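Local coordinates for protein transcriptional regulator (Bacillus halodurans, PDB 1Z4E) that probably works as a GNAT-fold acyltransferase, moving acyl groups other than amino-acyl ones, although it carries the name of a transcriptional regulator, at residues 44-47 and 48-52; 102-105 and 106-110; 112-116 and 117-121. All coordinates share one frame; numbering follows the deposited sequence.

Interaction 1: 44-47 and 48-52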
# COMPACT_ATOMS: atom_id res chain seq x y z
N ARG A 44 -13.79 -14.52 4.97
CA ARG A 44 -12.63 -14.49 5.85
C ARG A 44 -11.90 -13.16 5.75
O ARG A 44 -11.42 -12.62 6.75
CB ARG A 44 -11.67 -15.64 5.50
CG ARG A 44 -12.19 -16.99 5.96
CD ARG A 44 -11.41 -18.15 5.36
NE ARG A 44 -11.98 -19.43 5.78
CZ ARG A 44 -11.85 -20.56 5.10
NH1 ARG A 44 -11.18 -20.58 3.96
NH2 ARG A 44 -12.41 -21.68 5.55
N ALA A 45 -11.81 -12.63 4.54
CA ALA A 45 -11.14 -11.35 4.31
C ALA A 45 -11.95 -10.23 4.97
O ALA A 45 -11.38 -9.36 5.62
CB ALA A 45 -10.98 -11.09 2.81
N PHE A 46 -13.27 -10.26 4.79
CA PHE A 46 -14.13 -9.24 5.38
C PHE A 46 -13.96 -9.18 6.89
O PHE A 46 -13.86 -8.09 7.46
CB PHE A 46 -15.61 -9.49 5.06
CG PHE A 46 -16.52 -8.41 5.56
CD1 PHE A 46 -16.72 -7.25 4.81
CD2 PHE A 46 -17.11 -8.50 6.82
CE1 PHE A 46 -17.50 -6.20 5.30
CE2 PHE A 46 -17.89 -7.45 7.33
CZ PHE A 46 -18.08 -6.30 6.57
N LYS A 47 -13.93 -10.34 7.53
CA LYS A 47 -13.77 -10.41 8.98
C LYS A 47 -12.43 -9.83 9.44
O LYS A 47 -12.37 -9.13 10.45
CB LYS A 47 -13.90 -11.86 9.46
CG LYS A 47 -15.30 -12.45 9.33
CD LYS A 47 -15.35 -13.88 9.90
CE LYS A 47 -16.74 -14.49 9.82
NZ LYS A 47 -16.75 -15.88 10.35
N GLU A 48 -11.37 -10.14 8.71
CA GLU A 48 -10.04 -9.63 9.06
C GLU A 48 -10.01 -8.11 8.94
O GLU A 48 -9.47 -7.42 9.81
CB GLU A 48 -8.98 -10.24 8.15
CG GLU A 48 -8.85 -11.76 8.27
CD GLU A 48 -8.46 -12.20 9.66
OE1 GLU A 48 -7.36 -11.81 10.13
OE2 GLU A 48 -9.25 -12.93 10.30
N ILE A 49 -10.61 -7.60 7.88
CA ILE A 49 -10.67 -6.16 7.64
C ILE A 49 -11.48 -5.48 8.75
O ILE A 49 -11.08 -4.46 9.31
CB ILE A 49 -11.33 -5.86 6.27
CG1 ILE A 49 -10.40 -6.34 5.14
CG2 ILE A 49 -11.63 -4.37 6.13
CD1 ILE A 49 -11.03 -6.32 3.75
N LYS A 50 -12.62 -6.08 9.08
CA LYS A 50 -13.51 -5.54 10.10
C LYS A 50 -12.84 -5.39 11.47
O LYS A 50 -13.01 -4.37 12.13
CB LYS A 50 -14.76 -6.42 10.25
CG LYS A 50 -15.78 -5.90 11.26
CD LYS A 50 -16.95 -6.86 11.42
CE LYS A 50 -18.00 -6.29 12.36
NZ LYS A 50 -19.21 -7.17 12.44
N LYS A 51 -12.08 -6.40 11.89
CA LYS A 51 -11.43 -6.34 13.19
C LYS A 51 -10.27 -5.35 13.28
O LYS A 51 -9.88 -4.95 14.37
CB LYS A 51 -10.96 -7.73 13.62
CG LYS A 51 -9.76 -8.28 12.88
CD LYS A 51 -9.34 -9.62 13.48
CE LYS A 51 -8.02 -10.11 12.90
NZ LYS A 51 -7.54 -11.36 13.58
N ASP A 52 -9.71 -4.96 12.13
CA ASP A 52 -8.60 -4.00 12.12
C ASP A 52 -9.18 -2.61 11.89
O ASP A 52 -9.67 -2.31 10.80
CB ASP A 52 -7.63 -4.35 10.98
CG ASP A 52 -6.39 -3.46 10.97
OD1 ASP A 52 -6.35 -2.46 11.71
OD2 ASP A 52 -5.46 -3.77 10.20
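Phe46 O accepts a hydrogen bond from Lys50 N at 2.9 Å, and the side chains of the same two residues also meet. With CG anti to the backbone N (chi1 -176°), the Phe46 ring lies alongside the next turn, where it is met obliquely by Lys50, CD to CE2 at 4.2 Å. Lysine suits this place because its long methylene chain can lie against an aromatic ring while its ammonium group travels on: the extended chain delivers NZ to a salt bridge with Glu12.

One residue back, Ile49 N binds Ala45 O at 3.0 Å, and the Ile49 branch CG1 packs against that same oxygen at 3.2 Å. Here the helix is amphipathic. Helix 40-51 is one of the two helices that a GNAT fold places between its first two strands, and Phe46 and Ile49 belong to its apolar side: both touch Leu57 of strand 55-62, and Phe46 also reaches Leu15 and Met18 of helix 15-24. Ala45, small enough for a close approach, packs on Tyr77 of the second subunit, while Glu48 and Ile49 meet Pro76 of that subunit.

Charged residues line the more exposed side, with Glu48 at its border with the second subunit. Glu48 N bonds to Arg44 O at 3.2 Å, and Glu48 CG sits 3.1 Å from that oxygen. A bend at chi2 (-61°) then swings the carboxylate toward Lys51, whose NZ forms a rather long salt bridge with Glu48 OE1 at 3.5 Å.

Interaction 2: 102-105 and 106-110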
# COMPACT_ATOMS: atom_id res chain seq x y z
N ILE A 102 -19.93 9.71 -8.48
CA ILE A 102 -19.90 8.85 -7.30
C ILE A 102 -18.46 8.54 -6.90
O ILE A 102 -18.11 8.60 -5.72
CB ILE A 102 -20.66 7.53 -7.57
CG1 ILE A 102 -22.14 7.83 -7.83
CG2 ILE A 102 -20.49 6.59 -6.38
CD1 ILE A 102 -22.93 6.61 -8.24
N GLY A 103 -17.64 8.20 -7.88
CA GLY A 103 -16.24 7.90 -7.61
C GLY A 103 -15.54 9.06 -6.92
O GLY A 103 -14.83 8.87 -5.93
N SER A 104 -15.75 10.26 -7.44
CA SER A 104 -15.14 11.45 -6.85
C SER A 104 -15.58 11.67 -5.40
O SER A 104 -14.76 11.95 -4.53
CB SER A 104 -15.48 12.69 -7.69
OG SER A 104 -14.89 13.85 -7.11
N GLN A 105 -16.88 11.55 -5.13
CA GLN A 105 -17.37 11.72 -3.77
C GLN A 105 -16.77 10.68 -2.83
O GLN A 105 -16.36 11.00 -1.72
CB GLN A 105 -18.89 11.59 -3.71
CG GLN A 105 -19.64 12.76 -4.30
CD GLN A 105 -21.14 12.55 -4.25
OE1 GLN A 105 -21.73 12.48 -3.18
NE2 GLN A 105 -21.76 12.45 -5.43
N LEU A 106 -16.72 9.43 -3.28
CA LEU A 106 -16.17 8.36 -2.46
C LEU A 106 -14.70 8.58 -2.12
O LEU A 106 -14.29 8.43 -0.97
CB LEU A 106 -16.37 7.02 -3.19
CG LEU A 106 -16.16 5.71 -2.43
CD1 LEU A 106 -17.05 5.67 -1.18
CD2 LEU A 106 -16.49 4.55 -3.36
N VAL A 107 -13.90 8.96 -3.11
CA VAL A 107 -12.48 9.20 -2.87
C VAL A 107 -12.26 10.45 -2.01
O VAL A 107 -11.41 10.46 -1.13
CB VAL A 107 -11.71 9.34 -4.20
CG1 VAL A 107 -10.26 9.72 -3.94
CG2 VAL A 107 -11.79 8.04 -4.98
N CYS A 108 -13.03 11.50 -2.27
CA CYS A 108 -12.90 12.72 -1.47
C CYS A 108 -13.23 12.42 -0.01
O CYS A 108 -12.58 12.93 0.91
CB CYS A 108 -13.82 13.82 -2.01
SG CYS A 108 -13.22 14.55 -3.57
N TRP A 109 -14.23 11.57 0.21
CA TRP A 109 -14.64 11.19 1.56
C TRP A 109 -13.48 10.45 2.24
O TRP A 109 -13.14 10.72 3.39
CB TRP A 109 -15.86 10.27 1.49
CG TRP A 109 -16.54 10.03 2.80
CD1 TRP A 109 -17.57 10.75 3.34
CD2 TRP A 109 -16.25 8.99 3.74
NE1 TRP A 109 -17.95 10.20 4.55
CE2 TRP A 109 -17.15 9.12 4.81
CE3 TRP A 109 -15.31 7.94 3.77
CZ2 TRP A 109 -17.15 8.25 5.91
CZ3 TRP A 109 -15.31 7.08 4.85
CH2 TRP A 109 -16.23 7.24 5.91
N ALA A 110 -12.89 9.52 1.50
CA ALA A 110 -11.77 8.73 2.01
C ALA A 110 -10.57 9.63 2.33
O ALA A 110 -9.87 9.40 3.32
CB ALA A 110 -11.37 7.67 0.99
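Ser104 and Cys108 meet one turn apart on the side of the helix that faces helix 133-140: Cys108 N gives its hydrogen to Ser104 O at 2.9 Å, and the two side-chain tips, Ser104 OG and Cys108 SG, stand 4.0 Å apart. Because SG lies anti to its own carbonyl carbon (chi1 -74°), the sulfur is folded back over the preceding turn, 3.2 Å from Ser104 O. The neighbouring bonds are of the same regular kind, Leu106 N to Ile102 O at 2.9 Å and Val107 N to Gly103 O at 3.0 Å. Over the Gly103 oxygen Val107 also lays its CG2, at 3.3 Å.

The start of helix 102-116 is where the GNAT family carries its cofactor-binding loop. Gly101 and Gly103 are the last two glycines of an Arg-Gly-Gln-Gly-Ile-Gly sequence, the glycine positions of the GNAT signature, whose backbone amides in relatives hold the pyrophosphate of acyl-coenzyme A; the same role is probable here. Gln105 NE2 reaches back to Gly101 O in a weak hydrogen bond.

Farther out, the branched aliphatic residues seat the helix on the sheet. Leu106 drops between Ile58, Ala60 and Leu70, Ile102 touches Ala60, Val67 and Thr93, and Val107 turns to Ile88 and Val91. Val107 also meets Phe136 and Leu140 of helix 133-140, and Leu140 is touched by Ser104 and Cys108, residues small enough to let that second helix come close.

Interaction 3: 112-116 and 117-121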
# COMPACT_ATOMS: atom_id res chain seq x y z
N GLU A 112 -10.66 12.81 3.24
CA GLU A 112 -10.93 13.56 4.46
C GLU A 112 -10.75 12.65 5.67
O GLU A 112 -10.30 13.08 6.73
CB GLU A 112 -12.36 14.13 4.44
CG GLU A 112 -12.48 15.33 3.53
CD GLU A 112 -11.41 16.36 3.82
OE1 GLU A 112 -11.32 16.79 5.00
OE2 GLU A 112 -10.66 16.74 2.89
N ARG A 113 -11.12 11.39 5.49
CA ARG A 113 -10.99 10.38 6.52
C ARG A 113 -9.51 10.25 6.87
O ARG A 113 -9.13 10.25 8.04
CB ARG A 113 -11.52 9.04 5.99
CG ARG A 113 -11.54 7.89 6.98
CD ARG A 113 -12.88 7.80 7.69
NE ARG A 113 -13.08 6.50 8.33
CZ ARG A 113 -14.09 6.23 9.14
NH1 ARG A 113 -14.99 7.17 9.41
NH2 ARG A 113 -14.21 5.03 9.69
N ALA A 114 -8.67 10.16 5.84
CA ALA A 114 -7.22 10.05 6.01
C ALA A 114 -6.66 11.25 6.78
O ALA A 114 -5.83 11.08 7.67
CB ALA A 114 -6.53 9.93 4.66
N LYS A 115 -7.08 12.46 6.41
CA LYS A 115 -6.60 13.66 7.10
C LYS A 115 -6.99 13.56 8.57
O LYS A 115 -6.19 13.87 9.46
CB LYS A 115 -7.22 14.92 6.49
CG LYS A 115 -6.75 15.24 5.08
CD LYS A 115 -7.48 16.45 4.54
CE LYS A 115 -7.04 16.81 3.13
NZ LYS A 115 -7.85 17.95 2.61
N GLU A 116 -8.23 13.13 8.82
CA GLU A 116 -8.73 12.96 10.19
C GLU A 116 -7.84 12.02 10.99
O GLU A 116 -7.60 12.24 12.18
CB GLU A 116 -10.15 12.39 10.17
CG GLU A 116 -11.26 13.40 9.96
CD GLU A 116 -12.58 12.74 9.62
OE1 GLU A 116 -12.79 11.57 10.03
OE2 GLU A 116 -13.42 13.38 8.96
N ARG A 117 -7.36 10.96 10.34
CA ARG A 117 -6.50 9.97 10.99
C ARG A 117 -5.07 10.45 11.16
O ARG A 117 -4.23 9.75 11.72
CB ARG A 117 -6.47 8.67 10.18
CG ARG A 117 -7.79 7.93 10.08
CD ARG A 117 -8.28 7.47 11.44
NE ARG A 117 -9.56 6.77 11.30
CZ ARG A 117 -9.69 5.47 11.10
NH1 ARG A 117 -8.63 4.68 11.01
NH2 ARG A 117 -10.90 4.95 10.95
N GLY A 118 -4.77 11.65 10.66
CA GLY A 118 -3.43 12.18 10.80
C GLY A 118 -2.44 11.75 9.72
O GLY A 118 -1.23 11.87 9.91
N CYS A 119 -2.95 11.25 8.59
CA CYS A 119 -2.08 10.84 7.49
C CYS A 119 -1.54 12.07 6.77
O CYS A 119 -2.25 13.06 6.64
CB CYS A 119 -2.87 9.98 6.49
SG CYS A 119 -3.41 8.42 7.17
N HIS A 120 -0.30 12.00 6.31
CA HIS A 120 0.27 13.14 5.61
C HIS A 120 0.24 12.99 4.09
O HIS A 120 0.55 13.92 3.35
CB HIS A 120 1.69 13.41 6.11
CG HIS A 120 1.74 13.84 7.54
ND1 HIS A 120 0.69 14.51 8.15
CD2 HIS A 120 2.70 13.72 8.49
CE1 HIS A 120 1.01 14.77 9.40
NE2 HIS A 120 2.22 14.30 9.63
N LEU A 121 -0.13 11.81 3.63
CA LEU A 121 -0.26 11.60 2.20
C LEU A 121 -1.20 10.44 1.92
O LEU A 121 -1.40 9.56 2.76
CB LEU A 121 1.11 11.38 1.54
CG LEU A 121 1.91 10.09 1.65
CD1 LEU A 121 1.23 8.99 0.84
CD2 LEU A 121 3.31 10.34 1.09
O HOH W 1 -3.49 14.84 8.71
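The guanidinium groups of Arg113 and Arg117 lie side by side, pointing the same way, their planes 46° apart. Arg113 NH2 comes to the edge of the Arg117 group, near its plane, 3.5 Å from Arg117 NH2, whereas Arg117 NH2 approaches the Arg113 group obliquely. A shared anion probably offsets the closeness of the two cations: both NH2 atoms form salt bridges with Glu56 OE2, and Arg113 NH2 has a second carboxylate in Glu9. With CG anti to its carbonyl carbon (chi1 -65°), Arg117 lays CG 3.4 Å from Arg113 O; a bend at chi2 then turns the rest of the chain alongside Arg113. Its NH1 makes a weak hydrogen bond to Lys53 O. A leucine in place of Arg117 would probably leave Glu56 with Arg113 as its one remaining partner of this pair and let the Arg113 guanidinium turn more freely.

Behind the arginines the helix ends in a Schellman motif. Cys119 N reaches back to Ala114 O at 3.0 Å, and Gly118 N to Lys115 O at 2.9 Å, the latter donor standing well above the carbonyl plane. Gly118 has phi 86°, where a CB would jam against the carbonyl oxygen of the preceding residue, so glycine is the natural choice. A water donates to both Lys115 O and Cys119 O. Lys115 NZ also bonds to Glu112 OE2 at 3.1 Å, on the syn side of the carboxylate.

Ala114 CB and Cys119 CB, 4.1 Å apart, are small enough to pack together against Phe74 and Ala86. The turn thus leads helix 102-116 into strand 119-127 beside strand 84-93, and at Leu121 the strand pairs antiparallel with a strand of the second subunit.

In the fold
Along the chain the three contacts follow in series. Interaction 1 lies on helix 40-51, while interactions 2 and 3 occupy the beginning and end of helix 102-116, their centres about 14 Å apart. The two helices pack on opposite faces of the central sheet, using neighbouring residues of strand 55-62 whose side chains alternate. Centres of interactions 1 and 2 are about 22 Å apart, on opposite sides of the chain's centre. Interactions 1 and 3 approach to about 7 Å between nearest atoms, and both touch the second subunit, whereas no residue of that chain touches interaction 2, so its probable cofactor end lies apart from the dimer interface.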